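Uncharacterized protein (Bacteroides eggerthii, PDB 4L3R) is of unknown function but belongs to the DUF4847 family of the calycin clan, whose members are built around an antiparallel beta-barrel. Local coordinates at residues S18-E23 against K139-T144; N56-D61 against T69-A74; F116-Y121 against L128-K133. One frame throughout, in Å; residues are numbered along the deposited sequence.

Contact 1: S18-E23 against K139-T144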
# COMPACT_ATOMS: atom_id res chain seq x y z
N SER B 18 -3.39 -23.40 -0.67
CA SER B 18 -4.30 -24.48 -0.27
C SER B 18 -4.50 -25.53 -1.39
O SER B 18 -4.90 -26.65 -1.08
CB SER B 18 -5.66 -23.91 0.13
OG SER B 18 -6.24 -23.19 -0.94
N ARG B 19 -4.23 -25.19 -2.66
CA ARG B 19 -4.45 -26.11 -3.78
C ARG B 19 -3.84 -25.59 -5.08
O ARG B 19 -3.67 -24.38 -5.25
CB ARG B 19 -5.97 -26.32 -4.00
CG ARG B 19 -6.77 -25.05 -4.19
CD ARG B 19 -8.25 -25.26 -3.96
NE ARG B 19 -9.03 -24.07 -4.28
CZ ARG B 19 -9.49 -23.74 -5.49
NH1 ARG B 19 -9.25 -24.52 -6.54
NH2 ARG B 19 -10.18 -22.62 -5.66
N ILE B 20 -3.49 -26.52 -6.00
CA ILE B 20 -3.03 -26.22 -7.36
C ILE B 20 -3.74 -27.23 -8.26
O ILE B 20 -3.34 -28.38 -8.29
CB ILE B 20 -1.50 -26.23 -7.58
CG1 ILE B 20 -0.80 -25.44 -6.48
CG2 ILE B 20 -1.19 -25.65 -8.98
CD1 ILE B 20 0.71 -25.15 -6.71
N THR B 21 -4.81 -26.82 -8.93
CA THR B 21 -5.63 -27.76 -9.69
C THR B 21 -6.03 -27.19 -11.05
O THR B 21 -5.56 -26.12 -11.44
CB THR B 21 -6.84 -28.13 -8.82
OG1 THR B 21 -7.61 -29.13 -9.47
CG2 THR B 21 -7.71 -26.92 -8.46
N THR B 22 -6.86 -27.95 -11.79
CA THR B 22 -7.34 -27.55 -13.12
C THR B 22 -8.39 -26.45 -12.97
O THR B 22 -8.92 -26.24 -11.88
CB THR B 22 -7.90 -28.76 -13.87
OG1 THR B 22 -8.86 -29.42 -13.04
CG2 THR B 22 -6.80 -29.73 -14.29
N GLU B 23 -8.68 -25.76 -14.09
CA GLU B 23 -9.58 -24.59 -14.11
C GLU B 23 -10.88 -24.79 -13.31
O GLU B 23 -11.19 -23.93 -12.48
CB GLU B 23 -9.92 -24.17 -15.56
CG GLU B 23 -10.29 -22.70 -15.67
CD GLU B 23 -10.44 -22.14 -17.07
OE1 GLU B 23 -10.13 -22.86 -18.05
OE2 GLU B 23 -10.83 -20.96 -17.19
N LYS B 139 -4.55 -23.53 -15.32
CA LYS B 139 -4.66 -24.11 -13.98
C LYS B 139 -4.95 -23.01 -12.98
O LYS B 139 -4.93 -21.83 -13.34
CB LYS B 139 -3.38 -24.88 -13.61
CG LYS B 139 -3.44 -26.37 -14.01
CD LYS B 139 -2.27 -26.80 -14.85
CE LYS B 139 -2.36 -28.28 -15.17
NZ LYS B 139 -1.36 -28.69 -16.18
N VAL B 140 -5.26 -23.39 -11.74
CA VAL B 140 -5.56 -22.42 -10.70
C VAL B 140 -4.80 -22.74 -9.43
O VAL B 140 -4.72 -23.91 -9.05
CB VAL B 140 -7.08 -22.28 -10.39
CG1 VAL B 140 -7.81 -21.68 -11.58
CG2 VAL B 140 -7.70 -23.62 -9.98
N MSE B 141 -4.28 -21.70 -8.77
CA MSE B 141 -3.65 -21.78 -7.46
C MSE B 141 -4.59 -21.16 -6.47
O MSE B 141 -4.93 -19.99 -6.63
CB MSE B 141 -2.32 -21.02 -7.43
CG MSE B 141 -1.14 -21.75 -8.01
SE MSE B 141 0.43 -20.62 -7.81
CE MSE B 141 0.06 -19.47 -9.27
N GLY B 142 -5.04 -21.91 -5.47
CA GLY B 142 -5.95 -21.39 -4.46
C GLY B 142 -5.18 -21.04 -3.20
O GLY B 142 -4.24 -21.74 -2.84
N PHE B 143 -5.57 -19.94 -2.54
CA PHE B 143 -4.94 -19.49 -1.30
C PHE B 143 -5.98 -19.15 -0.24
O PHE B 143 -7.12 -18.84 -0.58
CB PHE B 143 -4.07 -18.25 -1.54
CG PHE B 143 -2.91 -18.43 -2.49
CD1 PHE B 143 -3.11 -18.37 -3.86
CD2 PHE B 143 -1.62 -18.60 -2.02
CE1 PHE B 143 -2.05 -18.55 -4.75
CE2 PHE B 143 -0.56 -18.78 -2.90
CZ PHE B 143 -0.78 -18.77 -4.26
N THR B 144 -5.56 -19.17 1.03
CA THR B 144 -6.40 -18.78 2.17
C THR B 144 -5.63 -17.79 3.05
O THR B 144 -4.40 -17.86 3.13
CB THR B 144 -6.85 -20.01 2.97
OG1 THR B 144 -5.70 -20.74 3.40
CG2 THR B 144 -7.77 -20.92 2.17
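Arg19 lays its side chain across Gly142, with Arg19 CG 3.8 Å from Gly142 CA. The arginine rests directly on backbone there. The site is a classic beta bulge between the antiparallel strands 15-22 and 137-144: Ser18 and Arg19 both face Gly142. Gly142 O takes a nearly straight bond from Ser18 N, 2.9 Å long with 177° at the hydrogen. Ser18 OG and Arg19 N add weak bonds to the same oxygen. Ser18 OG stands between its backbone N and carbonyl carbon (chi1 59°), which brings it to that oxygen. In return Gly142 N donates to Arg19 O at 2.8 Å. Beyond the bulge, Thr21 and Val140 exchange two backbone bonds.

The Arg19 guanidinium has Gly142 CA over one face and Thr21 CG2 at its edge, in plane. Arg19 NH1 is 3.9 Å from Val140 CG2. An alanine in place of Arg19 would probably uncover Gly142 CA and leave the methyls of Thr21 and Val140 without the guanidinium beside them. Those two residues lie side by side, Thr21 CG2 being 3.6 Å from Val140 CG2. Thr21 OG1 is bonded to Glu27 O. On the other face of the sheet, Ile20 and selenomethionine Met141 also run side by side, with Ile20 CG1 4.0 Å from Met141 CG. Helix 106-116 covers both. Lys139 sends its NZ away to a salt bridge with Asp134, while its CB and CG each lie 3.3 Å from Thr21 O.

Contact 2: N56-D61 against T69-A74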
# COMPACT_ATOMS: atom_id res chain seq x y z
N ASN B 56 2.52 -12.75 -0.50
CA ASN B 56 2.25 -11.47 0.14
C ASN B 56 2.20 -10.35 -0.88
O ASN B 56 3.12 -10.21 -1.69
CB ASN B 56 3.34 -11.15 1.17
CG ASN B 56 3.23 -11.94 2.44
OD1 ASN B 56 3.88 -12.98 2.60
ND2 ASN B 56 2.43 -11.47 3.39
N PHE B 57 1.14 -9.55 -0.83
CA PHE B 57 0.98 -8.35 -1.64
C PHE B 57 1.36 -7.21 -0.73
O PHE B 57 0.70 -7.01 0.29
CB PHE B 57 -0.45 -8.23 -2.16
CG PHE B 57 -0.77 -9.29 -3.18
CD1 PHE B 57 -1.15 -10.57 -2.79
CD2 PHE B 57 -0.65 -9.03 -4.53
CE1 PHE B 57 -1.45 -11.54 -3.74
CE2 PHE B 57 -0.96 -10.00 -5.48
CZ PHE B 57 -1.36 -11.25 -5.08
N ASN B 58 2.48 -6.53 -1.00
CA ASN B 58 2.95 -5.45 -0.13
C ASN B 58 3.23 -4.18 -0.89
O ASN B 58 3.49 -4.21 -2.09
CB ASN B 58 4.25 -5.85 0.59
CG ASN B 58 4.23 -7.19 1.27
OD1 ASN B 58 4.99 -8.09 0.90
ND2 ASN B 58 3.41 -7.33 2.30
N CYS B 59 3.24 -3.07 -0.14
CA CYS B 59 3.59 -1.76 -0.62
C CYS B 59 4.98 -1.45 -0.08
O CYS B 59 5.23 -1.68 1.10
CB CYS B 59 2.56 -0.71 -0.19
SG CYS B 59 1.17 -0.54 -1.34
N ALA B 60 5.89 -0.99 -0.95
CA ALA B 60 7.27 -0.72 -0.57
C ALA B 60 7.80 0.52 -1.26
O ALA B 60 7.38 0.82 -2.37
CB ALA B 60 8.14 -1.92 -0.94
N ASP B 61 8.78 1.18 -0.63
CA ASP B 61 9.40 2.39 -1.17
C ASP B 61 10.53 2.00 -2.14
O ASP B 61 11.68 1.80 -1.72
CB ASP B 61 9.91 3.29 -0.02
CG ASP B 61 10.44 4.64 -0.45
OD1 ASP B 61 10.15 5.06 -1.58
OD2 ASP B 61 11.13 5.28 0.36
N THR B 69 3.87 -4.47 -4.81
CA THR B 69 4.64 -5.58 -5.39
C THR B 69 4.18 -6.90 -4.80
O THR B 69 3.39 -6.93 -3.86
CB THR B 69 6.15 -5.40 -5.14
OG1 THR B 69 6.40 -5.42 -3.74
CG2 THR B 69 6.71 -4.14 -5.76
N VAL B 70 4.69 -8.00 -5.37
CA VAL B 70 4.39 -9.36 -4.90
C VAL B 70 5.65 -10.00 -4.37
O VAL B 70 6.71 -9.93 -5.01
CB VAL B 70 3.75 -10.22 -6.02
CG1 VAL B 70 3.84 -11.71 -5.70
CG2 VAL B 70 2.31 -9.83 -6.23
N SER B 71 5.52 -10.67 -3.23
CA SER B 71 6.57 -11.47 -2.62
C SER B 71 6.00 -12.86 -2.35
O SER B 71 4.82 -12.97 -2.03
CB SER B 71 7.09 -10.83 -1.34
OG SER B 71 7.89 -9.70 -1.61
N ALA B 72 6.80 -13.89 -2.50
CA ALA B 72 6.35 -15.25 -2.22
C ALA B 72 7.50 -16.10 -1.76
O ALA B 72 8.66 -15.85 -2.11
CB ALA B 72 5.71 -15.86 -3.46
N HIS B 73 7.19 -17.10 -0.96
CA HIS B 73 8.17 -18.05 -0.47
C HIS B 73 7.62 -19.43 -0.70
O HIS B 73 6.51 -19.72 -0.25
CB HIS B 73 8.50 -17.81 1.00
CG HIS B 73 9.43 -18.84 1.56
ND1 HIS B 73 9.06 -19.63 2.62
CD2 HIS B 73 10.66 -19.23 1.13
CE1 HIS B 73 10.09 -20.43 2.85
NE2 HIS B 73 11.06 -20.24 1.97
N ALA B 74 8.35 -20.28 -1.44
CA ALA B 74 7.97 -21.66 -1.67
C ALA B 74 8.62 -22.51 -0.57
O ALA B 74 8.03 -22.61 0.50
CB ALA B 74 8.40 -22.10 -3.06
O HOH W 1 6.13 -7.47 -1.93
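Asn56 and Ser71 satisfy each other's backbone. Asn56 N donates to Ser71 O at 2.8 Å, and Ser71 N donates to Asn56 O at 2.9 Å. Two residues further along, Asn58 and Thr69 do the same. Asn58 N reaches Thr69 O at 3.0 Å, and Thr69 N reaches Asn58 O at 2.8 Å with 172° at the hydrogen. Between these pairs, the CA of Val70 adds a C-H contact to Asn56 O, and the CA of Phe57 adds one to Thr69 O.

The polar side chains on the face of Asn58, Thr69 and Ser71 are joined through one water. It donates to Asn58 OD1 at 3.1 Å. It also bonds Thr69 OG1 at 2.7 Å, and it accepts from Ser71 OG at 2.9 Å. The water therefore bridges both strands where Asn58 OD1 is too far from the two hydroxyls to bond them directly. Asp81 of the next strand holds the same group from outside: its OD1 bonds Thr69 OG1 and its N bonds Ser71 OG. Asn56 ND2 turns instead to Thr14 OG1.

The two segments belong to the beta hairpin of strands 54-61 and 66-73, part of the antiparallel sheet. On the face of Phe57 and Val70 the contact is apolar. Phe57 and Val70 lie side by side and point the same way, with Phe57 CE2 3.4 Å from Val70 CG2. Val70 CG2 stands beside its own backbone N, anti to the carbonyl carbon, which puts this methyl against the ring. Leu84 packs on both residues. Toward the hairpin's turn, Cys59 SG forms a disulfide with Cys59 of the second subunit, and Asp61 OD2 bonds Gly88 N of that subunit.

Contact 3: F116-Y121 against L128-K133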
# COMPACT_ATOMS: atom_id res chain seq x y z
N PHE B 116 4.63 -16.71 -11.92
CA PHE B 116 5.06 -15.80 -12.99
C PHE B 116 4.18 -15.93 -14.25
O PHE B 116 4.32 -15.10 -15.14
CB PHE B 116 6.53 -16.04 -13.35
CG PHE B 116 7.48 -15.61 -12.25
CD1 PHE B 116 7.58 -14.28 -11.88
CD2 PHE B 116 8.32 -16.54 -11.63
CE1 PHE B 116 8.45 -13.88 -10.87
CE2 PHE B 116 9.20 -16.14 -10.63
CZ PHE B 116 9.26 -14.81 -10.25
N ASN B 117 3.30 -16.96 -14.33
CA ASN B 117 2.40 -17.17 -15.45
C ASN B 117 0.95 -16.81 -15.11
O ASN B 117 0.06 -17.14 -15.90
CB ASN B 117 2.47 -18.65 -15.92
CG ASN B 117 3.79 -19.02 -16.56
OD1 ASN B 117 4.38 -18.25 -17.31
ND2 ASN B 117 4.24 -20.25 -16.34
N VAL B 118 0.68 -16.12 -13.98
CA VAL B 118 -0.70 -15.70 -13.67
C VAL B 118 -1.17 -14.68 -14.70
O VAL B 118 -0.36 -13.91 -15.22
CB VAL B 118 -0.91 -15.14 -12.23
CG1 VAL B 118 -0.62 -16.21 -11.18
CG2 VAL B 118 -0.12 -13.85 -11.97
N PHE B 119 -2.47 -14.71 -15.04
CA PHE B 119 -3.06 -13.75 -15.99
C PHE B 119 -4.36 -13.12 -15.45
O PHE B 119 -4.66 -11.99 -15.84
CB PHE B 119 -3.29 -14.39 -17.37
CG PHE B 119 -4.26 -15.54 -17.41
CD1 PHE B 119 -3.83 -16.84 -17.17
CD2 PHE B 119 -5.56 -15.35 -17.83
CE1 PHE B 119 -4.72 -17.91 -17.25
CE2 PHE B 119 -6.44 -16.42 -17.95
CZ PHE B 119 -6.02 -17.69 -17.64
N LYS B 120 -5.13 -13.81 -14.58
CA LYS B 120 -6.36 -13.27 -13.99
C LYS B 120 -6.59 -13.88 -12.60
O LYS B 120 -5.89 -14.83 -12.23
CB LYS B 120 -7.59 -13.46 -14.90
CG LYS B 120 -8.06 -14.91 -15.08
CD LYS B 120 -9.26 -15.03 -16.02
CE LYS B 120 -9.84 -16.43 -16.05
NZ LYS B 120 -11.02 -16.54 -16.96
N TYR B 121 -7.53 -13.32 -11.84
CA TYR B 121 -7.81 -13.79 -10.49
C TYR B 121 -9.25 -13.52 -10.05
O TYR B 121 -10.00 -12.83 -10.72
CB TYR B 121 -6.87 -13.09 -9.48
CG TYR B 121 -7.25 -11.66 -9.19
CD1 TYR B 121 -6.92 -10.63 -10.07
CD2 TYR B 121 -8.01 -11.33 -8.07
CE1 TYR B 121 -7.32 -9.32 -9.84
CE2 TYR B 121 -8.42 -10.02 -7.83
CZ TYR B 121 -8.08 -9.02 -8.72
OH TYR B 121 -8.46 -7.72 -8.52
N LEU B 128 -8.35 -16.43 -2.18
CA LEU B 128 -7.75 -15.86 -3.38
C LEU B 128 -7.47 -16.99 -4.36
O LEU B 128 -6.87 -18.00 -3.98
CB LEU B 128 -6.46 -15.08 -3.06
CG LEU B 128 -5.69 -14.49 -4.26
CD1 LEU B 128 -6.50 -13.39 -4.94
CD2 LEU B 128 -4.34 -13.93 -3.82
N THR B 129 -7.92 -16.83 -5.61
CA THR B 129 -7.73 -17.80 -6.67
C THR B 129 -6.98 -17.13 -7.80
O THR B 129 -7.47 -16.12 -8.32
CB THR B 129 -9.08 -18.36 -7.14
OG1 THR B 129 -9.82 -18.81 -6.01
CG2 THR B 129 -8.93 -19.49 -8.14
N LEU B 130 -5.81 -17.66 -8.18
CA LEU B 130 -5.00 -17.13 -9.27
C LEU B 130 -5.02 -18.09 -10.45
O LEU B 130 -4.69 -19.27 -10.29
CB LEU B 130 -3.55 -16.88 -8.83
CG LEU B 130 -3.36 -15.99 -7.61
CD1 LEU B 130 -1.88 -15.84 -7.28
CD2 LEU B 130 -3.99 -14.62 -7.81
N TYR B 131 -5.39 -17.59 -11.63
CA TYR B 131 -5.43 -18.37 -12.85
C TYR B 131 -4.11 -18.18 -13.56
O TYR B 131 -3.68 -17.04 -13.72
CB TYR B 131 -6.59 -17.92 -13.75
CG TYR B 131 -7.94 -18.30 -13.21
CD1 TYR B 131 -8.49 -17.63 -12.12
CD2 TYR B 131 -8.69 -19.32 -13.79
CE1 TYR B 131 -9.73 -17.99 -11.60
CE2 TYR B 131 -9.94 -19.68 -13.29
CZ TYR B 131 -10.46 -19.02 -12.19
OH TYR B 131 -11.68 -19.39 -11.70
N PHE B 132 -3.46 -19.28 -13.98
CA PHE B 132 -2.18 -19.20 -14.67
C PHE B 132 -2.15 -20.17 -15.84
O PHE B 132 -2.85 -21.18 -15.81
CB PHE B 132 -1.02 -19.48 -13.70
CG PHE B 132 -0.90 -20.90 -13.20
CD1 PHE B 132 -1.60 -21.33 -12.09
CD2 PHE B 132 -0.03 -21.80 -13.83
CE1 PHE B 132 -1.46 -22.64 -11.61
CE2 PHE B 132 0.13 -23.10 -13.33
CZ PHE B 132 -0.59 -23.51 -12.23
N LYS B 133 -1.35 -19.85 -16.87
CA LYS B 133 -1.24 -20.72 -18.04
C LYS B 133 -0.02 -21.64 -17.88
O LYS B 133 1.08 -21.18 -17.55
CB LYS B 133 -1.22 -19.91 -19.36
CG LYS B 133 0.04 -19.11 -19.69
CD LYS B 133 0.88 -19.79 -20.76
CE LYS B 133 2.11 -18.98 -21.11
NZ LYS B 133 2.82 -19.54 -22.28
O HOH W 2 5.38 -19.56 -20.33
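The Tyr131 ring carries Lys120 CE over one face and has Tyr121 CA at its edge. Lys120 CE stands 3.8 Å above the plane of the Tyr131 ring, offset toward the rim, in a CH-pi contact. The extended lysine chain climbs away from the ring, its NZ still over the same face. Lys120 NZ is 5.1 Å from the centre of the Tyr131 ring, a long cation-pi distance and at most a weak attraction. Tyr131 OH is bonded to Glu122 OE2. The Phe119 ring is met differently. Tyr131 CB lies over one of its faces, 3.9 Å from Phe119 CZ, while Phe132 C and Lys133 N lie at its edge. Phe119 CG sits between its backbone N and carbonyl carbon (chi1 63°), which starts the ring off toward the partner strand.

The face of Val118, Tyr121, Leu130 and Phe132 mixes aliphatic and aromatic side chains. Val118 CG1 packs 3.8 Å from Leu130 CB, and Tyr121 CB lies 3.7 Å from Leu130 CD2.

Three backbone bonds join the segments. Phe119 N gives to Tyr131 O at 2.9 Å. Tyr131 N gives to Lys120 O at 2.9 Å. Lys133 N gives to Asn117 O at 3.2 Å. Tyr131 thus bonds two successive residues, Phe119 and Lys120. This one-residue shift in register is a beta bulge within the antiparallel hairpin of strands 118-123 and 127-134.

The three contacts share one antiparallel sheet of eight strands. Contact 1 pairs the first strand with the last, so contacts 2 and 3 are nested inside its loop, in series. Contacts 1 and 3 are adjacent, with centres 9 Å apart, and share backbone bonds from Met141 to Leu130 and from Phe143 to Leu128. Contact 2 lies about 19 Å from contact 1 and 16 Å from contact 3, centre to centre. Even so, Phe57 touches Leu128. The outermost strands of the sheet, 92-96 and 118-123, are linked by a backbone bond between Phe119 and Ile93. This is consistent with a closed calycin-like barrel, and segment 56-61 of contact 2 carries the cysteine of the intersubunit disulfide.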